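Local coordinates for protein rhamnosidase B (Bacillus sp., PDB 2OKX) that acts as a family 78 alpha-L-rhamnosidase, a glycoside hydrolase that cleaves terminal alpha-L-rhamnose from its substrates, at residues A[124-127]-A[128-131]. Sequence-based numbering, arbitrary orientation.
Sequences ATDA and AWRT
D126 to W129 form a type I beta turn, closed by W129 N donating to D126 O at 2.9 Å and a fairly straight 163°. The turn links strand 120-124, at the margin of one sheet of the N-terminal beta-sandwich domain, to strand 130-133 in the other sheet. An Asx turn is superimposed on it: D126 CG lies between its own backbone N and carbonyl carbon (chi1 63°), bringing OD2 back to accept A128 N at 2.8 Å, met from above the carboxylate plane. OD2 also stands near the plane of the W129 indole, at the edge, 3.5 Å from CD1. With W129 CG beside its backbone N, the indole lies against T125, one face under CA and CG2 of that residue. T125 CG2 makes a CH-pi contact there, 3.6 Å from the six-membered ring centroid, while T125 OG1 is held by S9 O and A113 N. The W129 side chain also packs against I11 and F26. Replacing W129 with alanine would remove the indole and is likely to open a gap beside T125 CG2, I11 and F26 and leave A124 O without its NE1 donor. That bond, W129 NE1 to A124 O, is weak, short at 2.9 Å but bent to 126°.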
# COMPACT_ATOMS: atom_id res chain seq x y z
N ALA A 124 24.30 -11.81 -22.13
CA ALA A 124 24.23 -10.46 -21.61
C ALA A 124 23.39 -9.58 -22.52
O ALA A 124 23.45 -9.69 -23.74
CB ALA A 124 25.64 -9.87 -21.48
N THR A 125 22.59 -8.71 -21.91
CA THR A 125 21.73 -7.81 -22.66
C THR A 125 22.55 -6.81 -23.47
O THR A 125 23.49 -6.20 -22.96
CB THR A 125 20.78 -7.04 -21.72
OG1 THR A 125 21.55 -6.43 -20.68
CG2 THR A 125 19.75 -7.98 -21.11
N ASP A 126 22.17 -6.64 -24.74
CA ASP A 126 22.84 -5.71 -25.63
C ASP A 126 22.05 -5.59 -26.93
O ASP A 126 20.99 -6.19 -27.07
CB ASP A 126 24.28 -6.16 -25.93
CG ASP A 126 24.35 -7.49 -26.65
OD1 ASP A 126 25.46 -8.06 -26.73
OD2 ASP A 126 23.31 -7.96 -27.16
N ALA A 127 22.56 -4.80 -27.87
CA ALA A 127 21.90 -4.56 -29.15
C ALA A 127 21.51 -5.83 -29.91
O ALA A 127 20.69 -5.77 -30.83
CB ALA A 127 22.79 -3.68 -30.03
N ALA A 128 22.08 -6.97 -29.53
CA ALA A 128 21.78 -8.23 -30.19
C ALA A 128 20.40 -8.76 -29.80
O ALA A 128 19.80 -9.55 -30.53
CB ALA A 128 22.85 -9.26 -29.87
N TRP A 129 19.91 -8.32 -28.65
CA TRP A 129 18.60 -8.75 -28.17
C TRP A 129 17.48 -8.14 -29.00
O TRP A 129 17.67 -7.11 -29.64
CB TRP A 129 18.42 -8.36 -26.70
CG TRP A 129 19.17 -9.23 -25.74
CD1 TRP A 129 20.48 -9.59 -25.82
CD2 TRP A 129 18.66 -9.81 -24.53
NE1 TRP A 129 20.83 -10.37 -24.74
CE2 TRP A 129 19.73 -10.52 -23.93
CE3 TRP A 129 17.41 -9.80 -23.90
CZ2 TRP A 129 19.58 -11.21 -22.72
CZ3 TRP A 129 17.27 -10.49 -22.70
CH2 TRP A 129 18.35 -11.18 -22.13
N ARG A 130 16.32 -8.79 -28.99
CA ARG A 130 15.15 -8.34 -29.73
C ARG A 130 14.16 -7.72 -28.75
O ARG A 130 14.13 -8.10 -27.57
CB ARG A 130 14.49 -9.52 -30.43
CG ARG A 130 15.41 -10.33 -31.32
CD ARG A 130 15.51 -9.73 -32.70
NE ARG A 130 16.18 -10.64 -33.63
CZ ARG A 130 16.15 -10.51 -34.95
NH1 ARG A 130 15.49 -9.50 -35.51
NH2 ARG A 130 16.78 -11.39 -35.72
N THR A 131 13.34 -6.79 -29.23
CA THR A 131 12.35 -6.14 -28.39
C THR A 131 11.16 -5.59 -29.16
O THR A 131 11.30 -5.13 -30.30
CB THR A 131 12.98 -4.99 -27.57
OG1 THR A 131 11.98 -4.39 -26.74
CG2 THR A 131 13.55 -3.93 -28.50
O HOH W 1 23.72 -12.31 -24.69